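Local atomic coordinates of effector protein B, substrate of the Dot/Icm secretion system (Legionella drancourtii, PDB entry 4JVS), a protein that probably acts as a bacterial effector that, through its LepB-type GAP domain, speeds GTP hydrolysis by a host small GTPase bound to it. Residues V53-V58 and R175-G180; I233-L238 and I263-K268; N82-K87 and S155-M160; Q32-L37 and A64-D69. One frame throughout, in Å; residues are numbered along the deposited sequence.

Contact 1: V53-V58 and R175-G180; sequences VRTEEV and RLIQNG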
loop_
_atom_site.group_PDB
_atom_site.type_symbol
_atom_site.label_atom_id
_atom_site.label_comp_id
_atom_site.label_asym_id
_atom_site.label_seq_id
_atom_site.Cartn_x
_atom_site.Cartn_y
_atom_site.Cartn_z
ATOM N N VAL A 53 13.839 -19.101 -14.618
ATOM C CA VAL A 53 12.518 -18.923 -15.237
ATOM C C VAL A 53 12.512 -17.748 -16.226
ATOM O O VAL A 53 13.225 -16.773 -16.031
ATOM C CB VAL A 53 11.418 -18.723 -14.153
ATOM C CG1 VAL A 53 11.702 -17.479 -13.312
ATOM C CG2 VAL A 53 10.026 -18.654 -14.775
ATOM N N ARG A 54 11.709 -17.842 -17.283
ATOM C CA ARG A 54 11.634 -16.789 -18.296
ATOM C C ARG A 54 10.336 -15.971 -18.221
ATOM O O ARG A 54 9.287 -16.388 -18.729
ATOM C CB ARG A 54 11.806 -17.373 -19.705
ATOM C CG ARG A 54 12.853 -18.476 -19.796
ATOM C CD ARG A 54 13.335 -18.704 -21.219
ATOM N NE ARG A 54 12.263 -18.974 -22.180
ATOM C CZ ARG A 54 11.847 -20.190 -22.527
ATOM N NH1 ARG A 54 12.394 -21.261 -21.975
ATOM N NH2 ARG A 54 10.885 -20.339 -23.426
ATOM N N THR A 55 10.430 -14.791 -17.611
ATOM C CA THR A 55 9.278 -13.928 -17.399
ATOM C C THR A 55 9.166 -12.864 -18.476
ATOM O O THR A 55 8.460 -11.868 -18.305
ATOM C CB THR A 55 9.394 -13.207 -16.060
ATOM O OG1 THR A 55 10.558 -12.374 -16.073
ATOM C CG2 THR A 55 9.511 -14.205 -14.927
ATOM N N GLU A 56 9.864 -13.079 -19.585
ATOM C CA GLU A 56 9.937 -12.102 -20.674
ATOM C C GLU A 56 8.580 -11.876 -21.353
ATOM O O GLU A 56 8.261 -10.764 -21.765
ATOM C CB GLU A 56 10.978 -12.545 -21.714
ATOM C CG GLU A 56 11.933 -13.665 -21.236
ATOM C CD GLU A 56 12.923 -13.203 -20.159
ATOM O OE1 GLU A 56 13.342 -14.041 -19.327
ATOM O OE2 GLU A 56 13.284 -12.002 -20.147
ATOM N N GLU A 57 7.781 -12.931 -21.462
ATOM C CA GLU A 57 6.506 -12.840 -22.170
ATOM C C GLU A 57 5.320 -12.552 -21.246
ATOM O O GLU A 57 4.156 -12.593 -21.671
ATOM C CB GLU A 57 6.273 -14.090 -23.020
ATOM C CG GLU A 57 7.393 -14.320 -24.022
ATOM C CD GLU A 57 7.001 -15.237 -25.164
ATOM O OE1 GLU A 57 7.924 -15.742 -25.847
ATOM O OE2 GLU A 57 5.781 -15.443 -25.375
ATOM N N VAL A 58 5.630 -12.242 -19.989
ATOM C CA VAL A 58 4.615 -11.876 -19.012
ATOM C C VAL A 58 4.302 -10.376 -19.112
ATOM O O VAL A 58 5.189 -9.535 -18.994
ATOM C CB VAL A 58 5.051 -12.266 -17.566
ATOM C CG1 VAL A 58 4.008 -11.853 -16.537
ATOM C CG2 VAL A 58 5.296 -13.759 -17.471
ATOM N N ARG A 175 7.918 -9.496 -11.089
ATOM C CA ARG A 175 8.441 -8.188 -11.485
ATOM C C ARG A 175 9.888 -8.043 -11.022
ATOM O O ARG A 175 10.712 -7.445 -11.718
ATOM C CB ARG A 175 7.575 -7.059 -10.904
ATOM C CG ARG A 175 7.424 -5.830 -11.802
ATOM C CD ARG A 175 7.827 -4.513 -11.099
ATOM N NE ARG A 175 7.141 -4.311 -9.820
ATOM C CZ ARG A 175 7.752 -4.023 -8.668
ATOM N NH1 ARG A 175 9.079 -3.893 -8.619
ATOM N NH2 ARG A 175 7.034 -3.864 -7.555
ATOM N N LEU A 176 10.188 -8.595 -9.845
ATOM C CA LEU A 176 11.556 -8.610 -9.322
ATOM C C LEU A 176 12.500 -9.440 -10.200
ATOM O O LEU A 176 13.564 -8.974 -10.595
ATOM C CB LEU A 176 11.588 -9.119 -7.871
ATOM C CG LEU A 176 11.165 -8.124 -6.784
ATOM C CD1 LEU A 176 11.150 -8.759 -5.417
ATOM C CD2 LEU A 176 12.080 -6.922 -6.777
ATOM N N ILE A 177 12.095 -10.650 -10.482
ATOM C CA ILE A 177 12.848 -11.557 -11.296
ATOM C C ILE A 177 12.996 -11.010 -12.668
ATOM O O ILE A 177 14.005 -11.158 -13.269
ATOM C CB ILE A 177 12.182 -12.913 -11.350
ATOM C CG1 ILE A 177 12.677 -13.753 -10.190
ATOM C CG2 ILE A 177 12.523 -13.592 -12.638
ATOM C CD1 ILE A 177 11.692 -14.765 -9.705
ATOM N N GLN A 178 11.981 -10.339 -13.145
ATOM C CA GLN A 178 11.986 -9.747 -14.452
ATOM C C GLN A 178 13.011 -8.668 -14.558
ATOM O O GLN A 178 13.267 -8.198 -15.626
ATOM C CB GLN A 178 10.629 -9.179 -14.797
ATOM C CG GLN A 178 10.640 -8.168 -15.917
ATOM C CD GLN A 178 10.500 -8.810 -17.253
ATOM O OE1 GLN A 178 11.371 -9.533 -17.684
ATOM N NE2 GLN A 178 9.402 -8.558 -17.912
ATOM N N ASN A 179 13.620 -8.337 -13.440
ATOM C CA ASN A 179 14.743 -7.444 -13.429
ATOM C C ASN A 179 16.116 -7.998 -13.086
ATOM O O ASN A 179 16.498 -8.045 -11.957
ATOM C CB ASN A 179 14.474 -6.263 -12.538
ATOM C CG ASN A 179 13.430 -5.346 -13.089
ATOM O OD1 ASN A 179 13.459 -4.958 -14.230
ATOM N ND2 ASN A 179 12.504 -4.981 -12.256
ATOM N N GLY A 180 16.805 -8.489 -14.106
ATOM C CA GLY A 180 18.022 -7.869 -14.529
ATOM C C GLY A 180 19.056 -7.748 -13.441
ATOM O O GLY A 180 19.590 -8.695 -12.897
#
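T55 and Q178 bring the two backbones together, their CA atoms 5.8 Å apart, where a type I beta turn from T55 to V58 in the loop between helices 34-45 and 60-80 meets the last part of helix 156-177. The methyl CG2 of T55, anti to the carbonyl carbon, lies 3.8 Å from CG2 of I177, and the same I177 methyl is 4.0 Å from CG1 of V53, so that one isoleucine branch packs against both residues. The hydroxyl OG1 of T55 sits between the backbone N and the carbonyl carbon (chi1 62°), which turns it to Q178, and donates a weak hydrogen bond of 3.4 Å to OE1 of that residue, whose chain bends at chi2. The NE2 atom of that amide lies 3.5 Å from the backbone O of T55. Around the pair, V53 and V58 touch L26, and R175 forms a salt bridge with an acidic side chain of another protein chain. Methyl packing of V53, T55 and I177 thus carries the contact, with the weak T55-Q178 bond as its polar supplement, within the N-terminal subdomain.

Contact 2: I233-L238 and I263-K268; sequences IDEQTL and IMRILK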
loop_
_atom_site.group_PDB
_atom_site.type_symbol
_atom_site.label_atom_id
_atom_site.label_comp_id
_atom_site.label_asym_id
_atom_site.label_seq_id
_atom_site.Cartn_x
_atom_site.Cartn_y
_atom_site.Cartn_z
ATOM N N ILE A 233 -26.939 5.682 3.938
ATOM C CA ILE A 233 -26.628 6.851 4.722
ATOM C C ILE A 233 -27.808 7.785 4.721
ATOM O O ILE A 233 -28.173 8.308 3.699
ATOM C CB ILE A 233 -25.484 7.652 4.106
ATOM C CG1 ILE A 233 -24.299 6.781 3.793
ATOM C CG2 ILE A 233 -25.011 8.708 5.057
ATOM C CD1 ILE A 233 -23.158 7.557 3.231
ATOM N N ASP A 234 -28.358 8.029 5.894
ATOM C CA ASP A 234 -29.512 8.882 6.066
ATOM C C ASP A 234 -29.193 10.345 6.001
ATOM O O ASP A 234 -28.079 10.760 6.171
ATOM C CB ASP A 234 -30.202 8.585 7.380
ATOM C CG ASP A 234 -29.543 9.236 8.505
ATOM O OD1 ASP A 234 -28.827 10.190 8.263
ATOM O OD2 ASP A 234 -29.701 8.803 9.636
ATOM N N GLU A 235 -30.214 11.139 5.792
ATOM C CA GLU A 235 -30.050 12.536 5.481
ATOM C C GLU A 235 -29.328 13.236 6.599
ATOM O O GLU A 235 -28.455 14.034 6.381
ATOM C CB GLU A 235 -31.439 13.135 5.317
ATOM C CG GLU A 235 -31.482 14.536 4.772
ATOM C CD GLU A 235 -31.215 14.589 3.306
ATOM O OE1 GLU A 235 -30.870 13.550 2.729
ATOM O OE2 GLU A 235 -31.338 15.681 2.739
ATOM N N GLN A 236 -29.621 12.893 7.817
ATOM C CA GLN A 236 -29.040 13.554 8.937
ATOM C C GLN A 236 -27.591 13.187 9.103
ATOM O O GLN A 236 -26.800 13.982 9.506
ATOM C CB GLN A 236 -29.820 13.144 10.162
ATOM C CG GLN A 236 -30.135 14.204 11.140
ATOM C CD GLN A 236 -29.983 13.687 12.526
ATOM O OE1 GLN A 236 -30.957 13.521 13.251
ATOM N NE2 GLN A 236 -28.757 13.405 12.905
ATOM N N THR A 237 -27.245 11.952 8.835
ATOM C CA THR A 237 -25.859 11.545 8.958
ATOM C C THR A 237 -25.026 12.194 7.915
ATOM O O THR A 237 -23.878 12.482 8.093
ATOM C CB THR A 237 -25.676 10.046 8.826
ATOM O OG1 THR A 237 -26.242 9.405 9.963
ATOM C CG2 THR A 237 -24.226 9.737 8.776
ATOM N N LEU A 238 -25.640 12.336 6.774
ATOM C CA LEU A 238 -24.992 12.863 5.582
ATOM C C LEU A 238 -24.793 14.385 5.633
ATOM O O LEU A 238 -23.849 14.903 5.049
ATOM C CB LEU A 238 -25.795 12.459 4.347
ATOM C CG LEU A 238 -25.190 12.613 2.953
ATOM C CD1 LEU A 238 -23.918 11.800 2.796
ATOM C CD2 LEU A 238 -26.225 12.190 1.921
ATOM N N ILE A 263 -25.195 9.485 -4.521
ATOM C CA ILE A 263 -24.492 10.598 -5.148
ATOM C C ILE A 263 -25.463 11.659 -5.652
ATOM O O ILE A 263 -25.128 12.845 -5.713
ATOM C CB ILE A 263 -23.586 10.149 -6.306
ATOM C CG1 ILE A 263 -22.584 11.260 -6.642
ATOM C CG2 ILE A 263 -24.416 9.741 -7.517
ATOM C CD1 ILE A 263 -21.932 11.114 -7.989
ATOM N N MET A 264 -26.636 11.248 -6.069
ATOM C CA MET A 264 -27.691 12.153 -6.460
ATOM C C MET A 264 -28.209 12.949 -5.288
ATOM O O MET A 264 -28.556 14.089 -5.398
ATOM C CB MET A 264 -28.797 11.397 -7.154
ATOM C CG MET A 264 -28.664 11.328 -8.658
ATOM S SD MET A 264 -27.581 12.572 -9.274
ATOM C CE MET A 264 -27.116 11.846 -10.795
ATOM N N ARG A 265 -28.259 12.307 -4.150
ATOM C CA ARG A 265 -28.689 12.927 -2.930
ATOM C C ARG A 265 -27.800 14.069 -2.559
ATOM O O ARG A 265 -28.236 15.071 -2.078
ATOM C CB ARG A 265 -28.612 11.897 -1.829
ATOM C CG ARG A 265 -29.690 12.019 -0.796
ATOM C CD ARG A 265 -30.217 10.666 -0.417
ATOM N NE ARG A 265 -29.616 10.272 0.821
ATOM C CZ ARG A 265 -29.411 9.031 1.185
ATOM N NH1 ARG A 265 -28.822 8.794 2.338
ATOM N NH2 ARG A 265 -29.785 8.040 0.403
ATOM N N ILE A 266 -26.528 13.872 -2.760
ATOM C CA ILE A 266 -25.490 14.825 -2.406
ATOM C C ILE A 266 -25.440 15.993 -3.379
ATOM O O ILE A 266 -25.360 17.149 -2.974
ATOM C CB ILE A 266 -24.121 14.121 -2.372
ATOM C CG1 ILE A 266 -24.057 13.161 -1.176
ATOM C CG2 ILE A 266 -22.993 15.127 -2.342
ATOM C CD1 ILE A 266 -22.944 12.138 -1.277
ATOM N N LEU A 267 -25.502 15.684 -4.668
ATOM C CA LEU A 267 -25.420 16.706 -5.701
ATOM C C LEU A 267 -26.711 17.532 -5.804
ATOM O O LEU A 267 -26.710 18.655 -6.283
ATOM C CB LEU A 267 -25.101 16.043 -7.040
ATOM C CG LEU A 267 -23.661 15.835 -7.525
ATOM C CD1 LEU A 267 -22.646 15.895 -6.411
ATOM C CD2 LEU A 267 -23.576 14.511 -8.248
ATOM N N LYS A 268 -27.810 16.961 -5.336
ATOM C CA LYS A 268 -29.127 17.581 -5.412
ATOM C C LYS A 268 -29.301 18.645 -4.343
ATOM O O LYS A 268 -30.272 19.393 -4.369
ATOM C CB LYS A 268 -30.175 16.496 -5.156
ATOM C CG LYS A 268 -31.571 16.752 -5.649
ATOM C CD LYS A 268 -32.547 15.849 -4.899
ATOM C CE LYS A 268 -32.058 14.415 -4.828
ATOM N NZ LYS A 268 -32.941 13.587 -3.956
#
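L238 meets I266, and E235 meets R265, in a helix-to-helix packing of the GAP domain's C-terminal subdomain, where the short helix 235-238 rests against helix 261-267. D234 is the N-cap of the short helix: its OD1 accepts from the backbone N of T237, in a bond modelled too short for its length to be trusted. The backbones stay apart, with CA atoms 8.2 Å from L238 to I266, and side chains bridge the gap. CD2 of L238 reaches CG1 of I266 at 3.9 Å, the two side chains crossing at about a right angle, and L246 of helix 243-253 adds to the apolar surroundings of L238, as I249 and C250 do for I266. R265 bends at chi2 and chi3 and runs past E235 in the opposite direction. The modelled position of its guanidinium is doubtful, since NH1 overlaps the backbone O of I233 and NH2 is modelled as joined to an acetic acid molecule, probably from the crystallisation liquor. Farther back along the arginine, OE1 of E235 stands 4.0 Å from R265 CG.

Contact 3: N82-K87 and S155-M160; sequences NIWQHK and SPWAKM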
loop_
_atom_site.group_PDB
_atom_site.type_symbol
_atom_site.label_atom_id
_atom_site.label_comp_id
_atom_site.label_asym_id
_atom_site.label_seq_id
_atom_site.Cartn_x
_atom_site.Cartn_y
_atom_site.Cartn_z
ATOM N N ASN A 82 -22.758 -12.545 2.507
ATOM C CA ASN A 82 -22.606 -11.797 3.742
ATOM C C ASN A 82 -21.706 -12.553 4.710
ATOM O O ASN A 82 -22.107 -12.891 5.822
ATOM C CB ASN A 82 -23.975 -11.479 4.356
ATOM C CG ASN A 82 -23.876 -10.641 5.612
ATOM O OD1 ASN A 82 -22.899 -9.906 5.826
ATOM N ND2 ASN A 82 -24.887 -10.750 6.456
ATOM N N ILE A 83 -20.482 -12.811 4.263
ATOM C CA ILE A 83 -19.463 -13.425 5.093
ATOM C C ILE A 83 -19.020 -12.474 6.217
ATOM O O ILE A 83 -18.404 -12.880 7.213
ATOM C CB ILE A 83 -18.274 -13.888 4.202
ATOM C CG1 ILE A 83 -17.977 -15.378 4.385
ATOM C CG2 ILE A 83 -17.039 -13.114 4.494
ATOM C CD1 ILE A 83 -18.977 -16.261 3.700
ATOM N N TRP A 84 -19.391 -11.207 6.062
ATOM C CA TRP A 84 -19.083 -10.155 7.036
ATOM C C TRP A 84 -20.015 -10.155 8.250
ATOM O O TRP A 84 -19.747 -9.476 9.249
ATOM C CB TRP A 84 -19.125 -8.777 6.357
ATOM C CG TRP A 84 -18.378 -8.739 5.048
ATOM C CD1 TRP A 84 -18.840 -8.264 3.858
ATOM C CD2 TRP A 84 -17.035 -9.211 4.808
ATOM N NE1 TRP A 84 -17.870 -8.402 2.890
ATOM C CE2 TRP A 84 -16.762 -8.971 3.443
ATOM C CE3 TRP A 84 -16.045 -9.789 5.606
ATOM C CZ2 TRP A 84 -15.527 -9.304 2.873
ATOM C CZ3 TRP A 84 -14.834 -10.121 5.036
ATOM C CH2 TRP A 84 -14.585 -9.881 3.681
ATOM N N GLN A 85 -21.109 -10.913 8.151
ATOM C CA GLN A 85 -22.109 -10.999 9.214
ATOM C C GLN A 85 -22.684 -9.620 9.544
ATOM O O GLN A 85 -22.959 -9.312 10.704
ATOM C CB GLN A 85 -21.523 -11.654 10.471
ATOM C CG GLN A 85 -21.086 -13.114 10.314
ATOM C CD GLN A 85 -20.658 -13.730 11.642
ATOM O OE1 GLN A 85 -19.970 -13.091 12.442
ATOM N NE2 GLN A 85 -21.081 -14.966 11.889
ATOM N N HIS A 86 -22.867 -8.796 8.516
ATOM C CA HIS A 86 -23.362 -7.447 8.718
ATOM C C HIS A 86 -24.852 -7.493 9.003
ATOM O O HIS A 86 -25.616 -8.071 8.229
ATOM C CB HIS A 86 -23.072 -6.566 7.499
ATOM C CG HIS A 86 -23.555 -5.152 7.641
ATOM N ND1 HIS A 86 -24.709 -4.695 7.041
ATOM C CD2 HIS A 86 -23.040 -4.095 8.315
ATOM C CE1 HIS A 86 -24.884 -3.420 7.337
ATOM N NE2 HIS A 86 -23.890 -3.033 8.117
ATOM N N LYS A 87 -25.250 -6.899 10.129
ATOM C CA LYS A 87 -26.657 -6.769 10.500
ATOM C C LYS A 87 -27.283 -5.695 9.621
ATOM O O LYS A 87 -26.645 -4.694 9.318
ATOM C CB LYS A 87 -26.788 -6.357 11.967
ATOM C CG LYS A 87 -25.630 -6.781 12.869
ATOM C CD LYS A 87 -25.913 -8.112 13.541
ATOM C CE LYS A 87 -25.490 -8.098 15.007
ATOM N NZ LYS A 87 -25.977 -9.318 15.726
ATOM N N SER A 155 -10.276 -14.542 11.235
ATOM C CA SER A 155 -11.498 -13.984 10.677
ATOM C C SER A 155 -11.539 -14.162 9.170
ATOM O O SER A 155 -10.490 -14.225 8.523
ATOM C CB SER A 155 -11.585 -12.497 11.008
ATOM O OG SER A 155 -10.378 -11.854 10.654
ATOM N N PRO A 156 -12.755 -14.235 8.608
ATOM C CA PRO A 156 -12.898 -14.336 7.157
ATOM C C PRO A 156 -12.116 -13.210 6.501
ATOM O O PRO A 156 -11.386 -13.477 5.552
ATOM C CB PRO A 156 -14.402 -14.144 6.946
ATOM C CG PRO A 156 -15.005 -14.586 8.221
ATOM C CD PRO A 156 -14.060 -14.133 9.276
ATOM N N TRP A 157 -12.245 -11.993 7.033
ATOM C CA TRP A 157 -11.488 -10.833 6.559
ATOM C C TRP A 157 -9.998 -11.112 6.465
ATOM O O TRP A 157 -9.377 -10.864 5.432
ATOM C CB TRP A 157 -11.696 -9.617 7.467
ATOM C CG TRP A 157 -10.828 -8.473 7.078
ATOM C CD1 TRP A 157 -9.622 -8.134 7.621
ATOM C CD2 TRP A 157 -11.076 -7.526 6.029
ATOM N NE1 TRP A 157 -9.107 -7.028 6.980
ATOM C CE2 TRP A 157 -9.983 -6.637 6.000
ATOM C CE3 TRP A 157 -12.118 -7.345 5.115
ATOM C CZ2 TRP A 157 -9.904 -5.583 5.095
ATOM C CZ3 TRP A 157 -12.042 -6.297 4.225
ATOM C CH2 TRP A 157 -10.941 -5.428 4.219
ATOM N N ALA A 158 -9.426 -11.629 7.547
ATOM C CA ALA A 158 -7.997 -11.902 7.582
ATOM C C ALA A 158 -7.609 -12.926 6.529
ATOM O O ALA A 158 -6.512 -12.857 5.980
ATOM C CB ALA A 158 -7.579 -12.375 8.955
ATOM N N LYS A 159 -8.511 -13.863 6.244
ATOM C CA LYS A 159 -8.237 -14.897 5.252
ATOM C C LYS A 159 -8.271 -14.352 3.827
ATOM O O LYS A 159 -7.444 -14.728 2.994
ATOM C CB LYS A 159 -9.198 -16.083 5.417
ATOM C CG LYS A 159 -8.883 -16.932 6.649
ATOM C CD LYS A 159 -9.950 -17.980 6.951
ATOM C CE LYS A 159 -9.644 -18.739 8.241
ATOM N NZ LYS A 159 -10.665 -19.790 8.520
ATOM N N MET A 160 -9.225 -13.459 3.564
ATOM C CA MET A 160 -9.404 -12.852 2.250
ATOM C C MET A 160 -8.245 -11.932 1.941
ATOM O O MET A 160 -7.717 -11.926 0.829
ATOM C CB MET A 160 -10.684 -12.029 2.224
ATOM C CG MET A 160 -11.924 -12.824 2.547
ATOM S SD MET A 160 -12.288 -14.056 1.292
ATOM C CE MET A 160 -13.346 -15.145 2.245
#
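W84 reaches across to the first turn of helix 156-177 with the far end of its six-membered ring. CZ3 of W84 lies 3.7 Å from CA of W157, which sits at the edge of the W84 ring near its plane, while CH2 of W84, at the edge of the W157 ring and near its plane, comes within 3.8 Å of CE3 of W157. The two six-membered rings are oblique, their planes at 58°. CH2 of W84 also touches CG of M160 at 4.1 Å. Beside the indole, CG2 of I83 packs on CB of P156 at 3.7 Å, and this methyl also lies over one face of the W84 ring, toward its rim. The loop is set by the end of helix 60-80: N82, with positive phi, is the C-prime residue of a Schellman motif, and its OD1 accepts from H86 N at 2.9 Å. On the other side S155 caps helix 156-177, its OG accepting from A158 N. Farther out, W84 NE1 hydrogen-bonds to S119 OG, and W157 meets F95 edge-to-face. The closest pairs are carbon to carbon, with W84 NE1 satisfied elsewhere, which implies that apolar burial joins this loop to the helix start.

Contact 4: Q32-L37 and A64-D69; sequences QPFPEL and AKCFND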
loop_
_atom_site.group_PDB
_atom_site.type_symbol
_atom_site.label_atom_id
_atom_site.label_comp_id
_atom_site.label_asym_id
_atom_site.label_seq_id
_atom_site.Cartn_x
_atom_site.Cartn_y
_atom_site.Cartn_z
ATOM N N GLN A 32 -7.790 -17.551 -19.417
ATOM C CA GLN A 32 -7.827 -18.241 -18.144
ATOM C C GLN A 32 -7.647 -17.331 -16.954
ATOM O O GLN A 32 -6.899 -16.385 -16.991
ATOM C CB GLN A 32 -6.806 -19.372 -18.118
ATOM C CG GLN A 32 -6.721 -20.133 -19.431
ATOM C CD GLN A 32 -7.450 -21.460 -19.449
ATOM O OE1 GLN A 32 -8.432 -21.666 -18.749
ATOM N NE2 GLN A 32 -6.972 -22.359 -20.275
ATOM N N PRO A 33 -8.342 -17.674 -15.890
ATOM C CA PRO A 33 -8.400 -16.925 -14.658
ATOM C C PRO A 33 -7.129 -17.004 -13.884
ATOM O O PRO A 33 -6.355 -17.870 -14.116
ATOM C CB PRO A 33 -9.464 -17.664 -13.886
ATOM C CG PRO A 33 -10.315 -18.253 -14.901
ATOM C CD PRO A 33 -9.380 -18.692 -15.948
ATOM N N PHE A 34 -6.930 -16.079 -12.967
ATOM C CA PHE A 34 -5.728 -16.052 -12.138
ATOM C C PHE A 34 -5.388 -17.391 -11.434
ATOM O O PHE A 34 -4.239 -17.818 -11.478
ATOM C CB PHE A 34 -5.814 -14.883 -11.141
ATOM C CG PHE A 34 -4.510 -14.546 -10.471
ATOM C CD1 PHE A 34 -3.592 -13.702 -11.082
ATOM C CD2 PHE A 34 -4.208 -15.066 -9.227
ATOM C CE1 PHE A 34 -2.395 -13.387 -10.461
ATOM C CE2 PHE A 34 -3.015 -14.761 -8.605
ATOM C CZ PHE A 34 -2.106 -13.914 -9.223
ATOM N N PRO A 35 -6.342 -18.051 -10.828
ATOM C CA PRO A 35 -6.035 -19.287 -10.153
ATOM C C PRO A 35 -5.522 -20.375 -11.063
ATOM O O PRO A 35 -4.625 -21.081 -10.701
ATOM C CB PRO A 35 -7.377 -19.689 -9.608
ATOM C CG PRO A 35 -8.053 -18.438 -9.391
ATOM C CD PRO A 35 -7.729 -17.672 -10.591
ATOM N N GLU A 36 -6.107 -20.536 -12.224
ATOM C CA GLU A 36 -5.616 -21.495 -13.184
ATOM C C GLU A 36 -4.260 -21.147 -13.713
ATOM O O GLU A 36 -3.463 -21.994 -13.995
ATOM C CB GLU A 36 -6.600 -21.663 -14.308
ATOM C CG GLU A 36 -7.736 -22.550 -13.896
ATOM C CD GLU A 36 -7.266 -23.769 -13.167
ATOM O OE1 GLU A 36 -7.789 -24.034 -12.084
ATOM O OE2 GLU A 36 -6.379 -24.457 -13.693
ATOM N N LEU A 37 -4.032 -19.876 -13.896
ATOM C CA LEU A 37 -2.766 -19.426 -14.333
ATOM C C LEU A 37 -1.703 -19.787 -13.325
ATOM O O LEU A 37 -0.693 -20.311 -13.664
ATOM C CB LEU A 37 -2.865 -17.930 -14.455
ATOM C CG LEU A 37 -1.764 -17.095 -15.034
ATOM C CD1 LEU A 37 -1.375 -17.656 -16.365
ATOM C CD2 LEU A 37 -2.268 -15.699 -15.203
ATOM N N ALA A 64 -2.014 -8.009 -13.671
ATOM C CA ALA A 64 -2.738 -7.251 -12.660
ATOM C C ALA A 64 -4.255 -7.218 -12.911
ATOM O O ALA A 64 -5.030 -7.434 -11.978
ATOM C CB ALA A 64 -2.167 -5.847 -12.526
ATOM N N LYS A 65 -4.688 -6.960 -14.145
ATOM C CA LYS A 65 -6.122 -7.050 -14.457
ATOM C C LYS A 65 -6.655 -8.430 -14.091
ATOM O O LYS A 65 -7.720 -8.564 -13.496
ATOM C CB LYS A 65 -6.413 -6.756 -15.933
ATOM C CG LYS A 65 -5.966 -5.360 -16.390
ATOM C CD LYS A 65 -5.645 -5.303 -17.898
ATOM C CE LYS A 65 -5.030 -3.952 -18.315
ATOM N NZ LYS A 65 -5.972 -2.784 -18.188
ATOM N N CYS A 66 -5.879 -9.447 -14.426
ATOM C CA CYS A 66 -6.250 -10.835 -14.204
ATOM C C CYS A 66 -6.438 -11.137 -12.713
ATOM O O CYS A 66 -7.415 -11.777 -12.307
ATOM C CB CYS A 66 -5.176 -11.738 -14.814
ATOM S SG CYS A 66 -5.537 -13.498 -14.824
ATOM N N PHE A 67 -5.503 -10.672 -11.894
ATOM C CA PHE A 67 -5.637 -10.839 -10.454
ATOM C C PHE A 67 -6.791 -9.995 -9.902
ATOM O O PHE A 67 -7.555 -10.442 -9.038
ATOM C CB PHE A 67 -4.338 -10.478 -9.736
ATOM C CG PHE A 67 -4.522 -10.232 -8.277
ATOM C CD1 PHE A 67 -4.699 -11.290 -7.409
ATOM C CD2 PHE A 67 -4.535 -8.940 -7.773
ATOM C CE1 PHE A 67 -4.878 -11.072 -6.071
ATOM C CE2 PHE A 67 -4.707 -8.715 -6.441
ATOM C CZ PHE A 67 -4.881 -9.784 -5.582
ATOM N N ASN A 68 -6.909 -8.770 -10.402
ATOM C CA ASN A 68 -7.968 -7.877 -9.967
ATOM C C ASN A 68 -9.355 -8.427 -10.276
ATOM O O ASN A 68 -10.269 -8.264 -9.487
ATOM C CB ASN A 68 -7.777 -6.489 -10.573
ATOM C CG ASN A 68 -6.531 -5.794 -10.058
ATOM O OD1 ASN A 68 -6.110 -6.006 -8.920
ATOM N ND2 ASN A 68 -5.934 -4.958 -10.894
ATOM N N ASP A 69 -9.514 -9.080 -11.419
ATOM C CA ASP A 69 -10.796 -9.702 -11.755
ATOM C C ASP A 69 -11.138 -10.754 -10.710
ATOM O O ASP A 69 -12.275 -10.843 -10.246
ATOM C CB ASP A 69 -10.750 -10.376 -13.135
ATOM C CG ASP A 69 -10.644 -9.389 -14.270
ATOM O OD1 ASP A 69 -10.798 -8.169 -14.018
ATOM O OD2 ASP A 69 -10.419 -9.841 -15.420
#
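F34, in the first turn of helix 34-45, packs against F67 and C66 of helix 60-80 within the GAP domain's N-terminal subdomain. Their backbones come close, the CA atoms of F34 and F67 standing 5.5 Å apart. F67 approaches over one face of the F34 ring. Its CB lies 3.9 Å from the ring centroid, 28° off the normal, a CH-pi contact, and its own ring follows in a T-shaped (edge-to-face) pair, the edge of F67 turned toward the face of F34, with planes at 66°. C66 points its SG at the start of the neighbouring helix, 3.5 Å from F34 N and 3.9 Å from F34 CB, and CD2 of L37 touches the same sulfur at 4.0 Å. Helix 156-177 continues the packing, I170 meeting F34 and I171 meeting F67, while F202 meets F34 edge-to-face. Aromatic, sulfur and aliphatic surfaces thus carry the contact, which is consistent with dispersion and CH-pi interaction rather than polar bonding between these helices.

How the contacts relate
Contact 3 is the buried one, whereas contacts 1, 2 and 4 are partly buried, with exposed residues among those that touch. Contacts 1 and 3 use opposite ends of helix 156-177, and their centres are about 35 Å apart; the later half of that helix, through I170 and I171, also packs on both phenylalanines of contact 4. Contacts 1, 3 and 4 all belong to the N-terminal subdomain, while contact 2 lies in the C-terminal one, its centre about 48 Å from that of contact 1, on the opposite side of the chain's centre. The chemistry shifts accordingly: contacts 3 and 4 rest on aromatic rings and apolar groups, contact 1 adds a weak hydroxyl-amide bond, and contact 2 brings charged side chains beside its leucine-isoleucine pair.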